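PDB 1VLI: spore coat polysaccharide biosynthesis protein SpsE from Bacillus subtilis, which probably acts as an N-acylneuraminate-9-phosphate synthase-like enzyme in the biosynthesis of the spore coat polysaccharide. Local coordinates for residues D59-R70 and V115-S126; I245-K253 and A263-M272. All coordinates share one frame; numbering follows the deposited sequence.

Contact 1 of 2, residues D59-R70 and V115-S126; sequences DAVKFQMFQADR and VIFLSTVCDEGS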
# COMPACT_ATOMS: atom_id res chain seq x y z
N ASP A 59 14.76 0.37 8.76
CA ASP A 59 13.95 0.61 9.95
C ASP A 59 12.88 -0.44 10.11
O ASP A 59 12.46 -0.76 11.23
CB ASP A 59 13.26 1.97 9.84
CG ASP A 59 14.22 3.09 10.04
OD1 ASP A 59 14.80 3.13 11.16
OD2 ASP A 59 14.50 3.95 9.15
N ALA A 60 12.43 -0.95 8.98
CA ALA A 60 11.24 -1.78 8.92
C ALA A 60 11.50 -2.85 7.90
O ALA A 60 12.31 -2.65 6.97
CB ALA A 60 10.00 -0.94 8.49
N VAL A 61 10.82 -3.98 8.05
CA VAL A 61 10.87 -5.04 7.05
C VAL A 61 9.44 -5.41 6.80
O VAL A 61 8.65 -5.57 7.73
CB VAL A 61 11.70 -6.27 7.52
CG1 VAL A 61 11.05 -6.91 8.74
CG2 VAL A 61 11.88 -7.29 6.37
N LYS A 62 9.10 -5.50 5.52
CA LYS A 62 7.72 -5.70 5.13
C LYS A 62 7.50 -7.03 4.38
O LYS A 62 8.18 -7.29 3.37
CB LYS A 62 7.26 -4.52 4.30
CG LYS A 62 5.97 -4.83 3.56
CD LYS A 62 4.97 -3.77 3.77
CE LYS A 62 5.09 -2.73 2.63
NZ LYS A 62 4.72 -3.31 1.32
N PHE A 63 6.53 -7.83 4.87
CA PHE A 63 6.12 -9.12 4.28
C PHE A 63 4.66 -9.11 3.83
O PHE A 63 3.81 -8.49 4.47
CB PHE A 63 6.30 -10.27 5.29
CG PHE A 63 7.75 -10.65 5.53
CD1 PHE A 63 8.38 -11.59 4.71
CD2 PHE A 63 8.48 -10.06 6.55
CE1 PHE A 63 9.71 -11.91 4.89
CE2 PHE A 63 9.83 -10.39 6.74
CZ PHE A 63 10.44 -11.31 5.91
N GLN A 64 4.38 -9.79 2.72
CA GLN A 64 2.99 -10.04 2.32
C GLN A 64 2.36 -11.12 3.19
O GLN A 64 2.91 -12.23 3.31
CB GLN A 64 2.92 -10.49 0.87
CG GLN A 64 1.59 -10.19 0.19
CD GLN A 64 1.57 -10.68 -1.26
OE1 GLN A 64 0.82 -11.58 -1.60
NE2 GLN A 64 2.41 -10.09 -2.10
N MSE A 65 1.23 -10.81 3.80
CA MSE A 65 0.53 -11.79 4.61
C MSE A 65 -0.67 -12.41 3.93
O MSE A 65 -0.99 -13.56 4.18
CB MSE A 65 0.12 -11.20 5.94
CG MSE A 65 1.29 -11.13 6.90
SE MSE A 65 0.72 -10.57 8.69
CE MSE A 65 -0.60 -11.92 9.03
N PHE A 66 -1.32 -11.65 3.05
CA PHE A 66 -2.57 -12.11 2.46
C PHE A 66 -2.46 -12.36 0.96
O PHE A 66 -1.73 -11.65 0.26
CB PHE A 66 -3.69 -11.15 2.85
CG PHE A 66 -3.69 -10.82 4.31
CD1 PHE A 66 -4.29 -11.68 5.23
CD2 PHE A 66 -3.03 -9.70 4.78
CE1 PHE A 66 -4.26 -11.39 6.59
CE2 PHE A 66 -2.98 -9.41 6.15
CZ PHE A 66 -3.60 -10.25 7.04
N GLN A 67 -3.17 -13.39 0.48
CA GLN A 67 -3.17 -13.79 -0.93
C GLN A 67 -4.00 -12.84 -1.78
O GLN A 67 -4.97 -12.28 -1.29
CB GLN A 67 -3.71 -15.20 -1.08
CG GLN A 67 -2.65 -16.25 -0.85
CD GLN A 67 -3.21 -17.65 -0.99
OE1 GLN A 67 -4.31 -17.84 -1.53
NE2 GLN A 67 -2.46 -18.64 -0.50
N ALA A 68 -3.62 -12.70 -3.06
CA ALA A 68 -4.23 -11.71 -3.95
C ALA A 68 -5.68 -12.03 -4.39
O ALA A 68 -6.47 -11.11 -4.66
CB ALA A 68 -3.33 -11.44 -5.17
N ASP A 69 -6.01 -13.32 -4.43
CA ASP A 69 -7.33 -13.81 -4.86
C ASP A 69 -8.51 -13.12 -4.14
O ASP A 69 -9.49 -12.75 -4.78
CB ASP A 69 -7.43 -15.33 -4.65
CG ASP A 69 -6.18 -16.07 -5.12
OD1 ASP A 69 -5.07 -15.84 -4.56
OD2 ASP A 69 -6.23 -16.93 -6.02
N ARG A 70 -8.38 -12.96 -2.82
CA ARG A 70 -9.41 -12.37 -1.96
C ARG A 70 -9.76 -10.93 -2.36
O ARG A 70 -10.76 -10.36 -1.90
CB ARG A 70 -8.96 -12.42 -0.48
CG ARG A 70 -7.86 -11.38 -0.12
CD ARG A 70 -7.19 -11.61 1.22
NE ARG A 70 -8.12 -11.40 2.32
CZ ARG A 70 -8.08 -12.06 3.48
NH1 ARG A 70 -7.14 -12.98 3.67
NH2 ARG A 70 -8.96 -11.82 4.43
N VAL A 115 14.19 -4.56 14.11
CA VAL A 115 13.50 -4.03 12.96
C VAL A 115 11.99 -4.16 13.17
O VAL A 115 11.51 -5.03 13.94
CB VAL A 115 14.01 -4.61 11.60
CG1 VAL A 115 15.51 -4.51 11.50
CG2 VAL A 115 13.61 -6.03 11.42
N ILE A 116 11.26 -3.28 12.51
CA ILE A 116 9.84 -3.18 12.70
C ILE A 116 9.17 -3.94 11.58
O ILE A 116 9.30 -3.58 10.39
CB ILE A 116 9.39 -1.69 12.68
CG1 ILE A 116 10.03 -0.90 13.85
CG2 ILE A 116 7.86 -1.57 12.67
CD1 ILE A 116 9.92 0.63 13.68
N PHE A 117 8.43 -4.97 11.96
CA PHE A 117 7.64 -5.76 11.06
C PHE A 117 6.43 -4.98 10.61
O PHE A 117 5.71 -4.40 11.44
CB PHE A 117 7.18 -7.05 11.75
CG PHE A 117 6.28 -7.91 10.89
CD1 PHE A 117 6.83 -8.90 10.05
CD2 PHE A 117 4.90 -7.74 10.91
CE1 PHE A 117 5.98 -9.69 9.25
CE2 PHE A 117 4.06 -8.53 10.11
CZ PHE A 117 4.61 -9.50 9.28
N LEU A 118 6.22 -4.97 9.30
CA LEU A 118 5.04 -4.36 8.69
C LEU A 118 4.42 -5.25 7.64
O LEU A 118 5.11 -6.00 6.94
CB LEU A 118 5.40 -3.03 8.04
CG LEU A 118 5.86 -1.89 8.94
CD1 LEU A 118 6.29 -0.79 8.04
CD2 LEU A 118 4.76 -1.42 9.86
N SER A 119 3.10 -5.17 7.50
CA SER A 119 2.42 -5.81 6.39
C SER A 119 1.31 -4.91 5.82
O SER A 119 1.05 -3.81 6.32
CB SER A 119 1.86 -7.15 6.84
OG SER A 119 1.71 -8.01 5.74
N THR A 120 0.60 -5.44 4.83
CA THR A 120 -0.45 -4.74 4.10
C THR A 120 -1.80 -5.40 4.32
O THR A 120 -1.91 -6.63 4.28
CB THR A 120 -0.13 -4.80 2.60
OG1 THR A 120 1.20 -4.31 2.42
CG2 THR A 120 -0.97 -3.85 1.80
N VAL A 121 -2.83 -4.58 4.52
CA VAL A 121 -4.21 -5.08 4.58
C VAL A 121 -5.04 -4.64 3.38
O VAL A 121 -4.81 -3.57 2.81
CB VAL A 121 -4.90 -4.75 5.91
CG1 VAL A 121 -4.10 -5.33 7.04
CG2 VAL A 121 -5.06 -3.28 6.11
N CYS A 122 -6.00 -5.47 3.00
CA CYS A 122 -6.88 -5.17 1.86
C CYS A 122 -8.38 -5.34 2.10
O CYS A 122 -9.16 -5.21 1.16
CB CYS A 122 -6.47 -6.03 0.65
SG CYS A 122 -6.37 -7.79 1.06
N ASP A 123 -8.78 -5.70 3.32
CA ASP A 123 -10.18 -5.73 3.71
C ASP A 123 -10.34 -5.77 5.22
O ASP A 123 -9.34 -5.82 5.96
CB ASP A 123 -10.94 -6.89 3.05
CG ASP A 123 -10.17 -8.19 3.05
OD1 ASP A 123 -9.72 -8.65 4.13
OD2 ASP A 123 -10.02 -8.85 1.99
N GLU A 124 -11.59 -5.74 5.67
CA GLU A 124 -11.91 -5.76 7.09
C GLU A 124 -11.28 -6.99 7.80
O GLU A 124 -10.69 -6.86 8.87
CB GLU A 124 -13.44 -5.69 7.27
CG GLU A 124 -14.09 -4.33 6.91
CD GLU A 124 -14.32 -4.02 5.39
OE1 GLU A 124 -13.93 -4.83 4.50
OE2 GLU A 124 -14.92 -2.95 5.08
N GLY A 125 -11.35 -8.15 7.15
CA GLY A 125 -10.85 -9.40 7.72
C GLY A 125 -9.34 -9.53 7.82
O GLY A 125 -8.81 -10.05 8.82
N SER A 126 -8.62 -9.11 6.77
CA SER A 126 -7.16 -9.03 6.83
C SER A 126 -6.74 -8.02 7.90
O SER A 126 -5.78 -8.26 8.66
CB SER A 126 -6.56 -8.68 5.46
OG SER A 126 -7.18 -7.53 4.91
O HOH W 1 1.99 -2.29 0.00
O HOH W 2 2.87 -6.56 2.07
O HOH W 3 -0.38 -8.63 2.67
O HOH W 4 -10.31 -7.86 -0.52
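Strands 60-63 and 116-118 run side by side as neighbours in the NeuB-family TIM barrel, their axes 4.6 Å apart at closest and 26° from parallel, and four backbone hydrogen bonds link the two segments, from Ile116 N to Asp59 O through to Phe63 N to Leu118 O. Val61 and Phe117 point to the sheet face that helix 103-112 packs on; Ala60, Lys62 and Leu118 point to the other, where Ala60 CB meets Leu118 CD1. CG of Phe117 stands anti to the backbone N (chi1 177°), which carries the ring along toward Phe63 and Met65: CE1 lies 3.7 Å from Phe63 CD2, the side chains crossing nearly at right angles, and the selenium of Met65, a selenomethionine, sits at the ring edge in a Met-aromatic contact. Beyond the strands Ser119 OG donates to Phe63 O at 2.5 Å, and one water bridges Met65 N and Thr120 O. Lys62 NZ reaches Thr120 OG1 through another water, while its salt bridge goes to Glu246. The Phe66 ring lies between Met65 CB on one face and Ser126 CB centred over the other, 3.5 Å from the centroid. At the far end Arg70 NE donates to Asp123 OD2 at 3.2 Å, in the guanidinium plane and on the syn lone pair; NH2 to OD1 is weak. A leucine in place of Arg70 would probably leave the Asp123 carboxylate without its charged mate. That carboxylate also N-caps helix 124-131: its OD1 accepts from Ser126 N at 2.9 Å.

Contact 2 of 2, residues I245-K253 and A263-M272; sequences IEKHFTIDK and ALNPDELKEM
The zinc-site strand 244-248 ends here near the start of helix 266-285, and just beyond the strand Phe249 makes a single backbone bridge with Leu264, two residues before the helix. Leu264 N donates to His248 O at 3.1 Å, and Leu264 O accepts from Thr250 N at 2.7 Å. Ala263 CB packs 3.6 Å from Phe249 C and also touches CB of His248, whose imidazole leads away to bind the zinc ion with His226. In this part of the TIM barrel the helix lies outside the strand, and Lys247, Phe249, Leu269 and Met272 pack between. Leu269 CD2 comes over one face of the Phe249 ring, 4.2 Å from the centroid. The selenium of Met272, a selenomethionine, rests 3.6 Å from Lys247 CB, while the Leu264 side chain crosses that of Lys247 at about a right angle, CD1 near CE; Lys247 NZ pairs with Asp225. Asn265 and Glu268 form a capping box: Glu268 N donates to Asn265 OD1, and Asn265 N to the anti lone pair of Glu268 OE1. Lys253, bent at chi3 and chi4 (75° and 64°), curls back over this box, and its NZ donates to Ala263 O at 2.7 Å, with a long salt bridge to Glu268 OE1.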
# COMPACT_ATOMS: atom_id res chain seq x y z
N ILE A 245 11.03 5.81 2.58
CA ILE A 245 11.44 5.17 1.33
C ILE A 245 11.12 3.71 1.47
O ILE A 245 11.48 3.10 2.49
CB ILE A 245 12.97 5.33 1.06
CG1 ILE A 245 13.41 6.78 0.97
CG2 ILE A 245 13.43 4.56 -0.19
CD1 ILE A 245 12.72 7.63 -0.24
N GLU A 246 10.48 3.15 0.46
CA GLU A 246 10.24 1.71 0.40
C GLU A 246 10.98 1.17 -0.85
O GLU A 246 10.87 1.76 -1.95
CB GLU A 246 8.74 1.48 0.30
CG GLU A 246 8.26 0.06 0.57
CD GLU A 246 6.75 -0.08 0.34
OE1 GLU A 246 6.05 0.95 0.15
OE2 GLU A 246 6.26 -1.23 0.34
N LYS A 247 11.75 0.09 -0.66
CA LYS A 247 12.43 -0.59 -1.77
C LYS A 247 12.35 -2.10 -1.57
O LYS A 247 12.49 -2.58 -0.43
CB LYS A 247 13.90 -0.17 -1.84
CG LYS A 247 14.65 -0.51 -3.14
CD LYS A 247 14.58 0.59 -4.17
CE LYS A 247 15.72 0.47 -5.17
NZ LYS A 247 15.55 1.45 -6.29
N HIS A 248 12.11 -2.84 -2.67
CA HIS A 248 12.15 -4.31 -2.63
C HIS A 248 13.59 -4.79 -2.46
O HIS A 248 14.53 -4.19 -3.02
CB HIS A 248 11.59 -4.94 -3.90
CG HIS A 248 10.14 -4.67 -4.12
ND1 HIS A 248 9.20 -5.68 -4.14
CD2 HIS A 248 9.46 -3.52 -4.34
CE1 HIS A 248 8.00 -5.15 -4.36
NE2 HIS A 248 8.14 -3.84 -4.49
N PHE A 249 13.75 -5.86 -1.68
CA PHE A 249 15.02 -6.54 -1.59
C PHE A 249 14.84 -8.06 -1.59
O PHE A 249 13.76 -8.57 -1.30
CB PHE A 249 15.81 -6.09 -0.36
CG PHE A 249 15.41 -6.76 0.93
CD1 PHE A 249 14.20 -6.45 1.54
CD2 PHE A 249 16.26 -7.68 1.54
CE1 PHE A 249 13.83 -7.04 2.73
CE2 PHE A 249 15.91 -8.29 2.75
CZ PHE A 249 14.69 -7.98 3.35
N THR A 250 15.90 -8.76 -1.94
CA THR A 250 15.90 -10.21 -1.95
C THR A 250 17.20 -10.66 -1.33
O THR A 250 18.03 -9.83 -0.97
CB THR A 250 15.74 -10.76 -3.38
OG1 THR A 250 15.84 -12.19 -3.35
CG2 THR A 250 16.93 -10.32 -4.27
N ILE A 251 17.37 -11.97 -1.20
CA ILE A 251 18.57 -12.53 -0.61
C ILE A 251 19.56 -12.87 -1.72
O ILE A 251 20.77 -12.97 -1.49
CB ILE A 251 18.19 -13.77 0.31
CG1 ILE A 251 19.12 -13.87 1.51
CG2 ILE A 251 18.07 -15.12 -0.45
CD1 ILE A 251 18.81 -12.86 2.59
N ASP A 252 19.03 -13.01 -2.94
CA ASP A 252 19.80 -13.40 -4.13
C ASP A 252 19.00 -13.10 -5.40
O ASP A 252 17.96 -13.71 -5.64
CB ASP A 252 20.15 -14.90 -4.05
CG ASP A 252 20.73 -15.46 -5.34
OD1 ASP A 252 21.18 -14.68 -6.21
OD2 ASP A 252 20.79 -16.68 -5.56
N LYS A 253 19.51 -12.18 -6.22
CA LYS A 253 18.79 -11.66 -7.40
C LYS A 253 18.55 -12.69 -8.51
O LYS A 253 17.70 -12.49 -9.38
CB LYS A 253 19.53 -10.44 -7.98
CG LYS A 253 19.50 -9.20 -7.10
CD LYS A 253 20.56 -8.17 -7.51
CE LYS A 253 20.20 -7.41 -8.78
NZ LYS A 253 18.98 -6.57 -8.62
N ALA A 263 14.77 -6.84 -7.49
CA ALA A 263 14.93 -6.38 -6.12
C ALA A 263 16.41 -6.18 -5.82
O ALA A 263 17.27 -6.73 -6.51
CB ALA A 263 14.34 -7.39 -5.14
N LEU A 264 16.72 -5.38 -4.82
CA LEU A 264 18.11 -5.21 -4.41
C LEU A 264 18.56 -6.42 -3.59
O LEU A 264 17.77 -6.98 -2.82
CB LEU A 264 18.26 -3.94 -3.57
CG LEU A 264 17.82 -2.65 -4.26
CD1 LEU A 264 18.29 -1.48 -3.43
CD2 LEU A 264 18.39 -2.58 -5.69
N ASN A 265 19.82 -6.83 -3.77
CA ASN A 265 20.41 -7.85 -2.90
C ASN A 265 20.87 -7.18 -1.59
O ASN A 265 20.76 -5.97 -1.45
CB ASN A 265 21.53 -8.62 -3.61
CG ASN A 265 22.73 -7.75 -3.96
OD1 ASN A 265 23.17 -6.89 -3.18
ND2 ASN A 265 23.29 -8.01 -5.13
N PRO A 266 21.32 -7.95 -0.60
CA PRO A 266 21.68 -7.38 0.70
C PRO A 266 22.70 -6.26 0.66
O PRO A 266 22.58 -5.34 1.45
CB PRO A 266 22.24 -8.57 1.46
CG PRO A 266 21.44 -9.71 0.90
CD PRO A 266 21.42 -9.43 -0.57
N ASP A 267 23.69 -6.36 -0.23
CA ASP A 267 24.74 -5.36 -0.38
C ASP A 267 24.18 -4.05 -0.92
O ASP A 267 24.44 -2.98 -0.37
CB ASP A 267 25.81 -5.84 -1.35
CG ASP A 267 26.53 -7.03 -0.84
OD1 ASP A 267 25.91 -8.12 -0.81
OD2 ASP A 267 27.71 -6.97 -0.44
N GLU A 268 23.46 -4.17 -2.03
CA GLU A 268 22.79 -3.04 -2.63
C GLU A 268 21.80 -2.37 -1.65
O GLU A 268 21.65 -1.15 -1.69
CB GLU A 268 22.07 -3.47 -3.91
CG GLU A 268 22.96 -4.17 -4.92
CD GLU A 268 22.18 -4.65 -6.14
OE1 GLU A 268 21.17 -5.37 -5.97
OE2 GLU A 268 22.58 -4.29 -7.27
N LEU A 269 21.17 -3.15 -0.77
CA LEU A 269 20.25 -2.59 0.24
C LEU A 269 21.01 -1.70 1.21
O LEU A 269 20.62 -0.54 1.40
CB LEU A 269 19.46 -3.69 1.00
CG LEU A 269 18.31 -3.21 1.93
CD1 LEU A 269 17.12 -2.57 1.17
CD2 LEU A 269 17.79 -4.32 2.84
N LYS A 270 22.08 -2.24 1.81
CA LYS A 270 23.03 -1.49 2.66
C LYS A 270 23.55 -0.23 1.95
O LYS A 270 23.68 0.84 2.56
CB LYS A 270 24.20 -2.38 3.08
CG LYS A 270 25.13 -1.81 4.17
N GLU A 271 23.84 -0.37 0.66
CA GLU A 271 24.32 0.71 -0.18
C GLU A 271 23.28 1.84 -0.28
O GLU A 271 23.62 3.01 -0.09
CB GLU A 271 24.67 0.14 -1.55
CG GLU A 271 25.20 1.11 -2.58
CD GLU A 271 25.51 0.44 -3.90
OE1 GLU A 271 25.82 -0.78 -3.90
OE2 GLU A 271 25.45 1.13 -4.96
N MSE A 272 22.02 1.48 -0.56
CA MSE A 272 20.91 2.43 -0.57
C MSE A 272 20.79 3.19 0.74
O MSE A 272 20.72 4.42 0.74
CB MSE A 272 19.57 1.77 -0.85
CG MSE A 272 18.45 2.81 -1.06
SE MSE A 272 16.68 2.03 -1.09
CE MSE A 272 16.53 1.35 0.92

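How the contacts relate
After the small antiparallel pair 15-18 and 21-24, strand 30-36 is the first strand of the barrel. Contact 1 follows: 59-70 leaves the second barrel strand, the chain passes through helices 89-92 and 103-112, and strand 116-118 returns beside 60-63, closing a right-handed beta-alpha-beta crossover. Contact 2 opens much later and closes a short loop, joining strand 244-248 to the helix after it. The two are in series, neither nested nor crossed, yet the last barrel strand, 244-248, comes back to the other side of 30-36 from 60-63. The Lys62-Glu246 salt bridge joins the two contacts directly, and Val61 CG2 packs on Phe249 CE1.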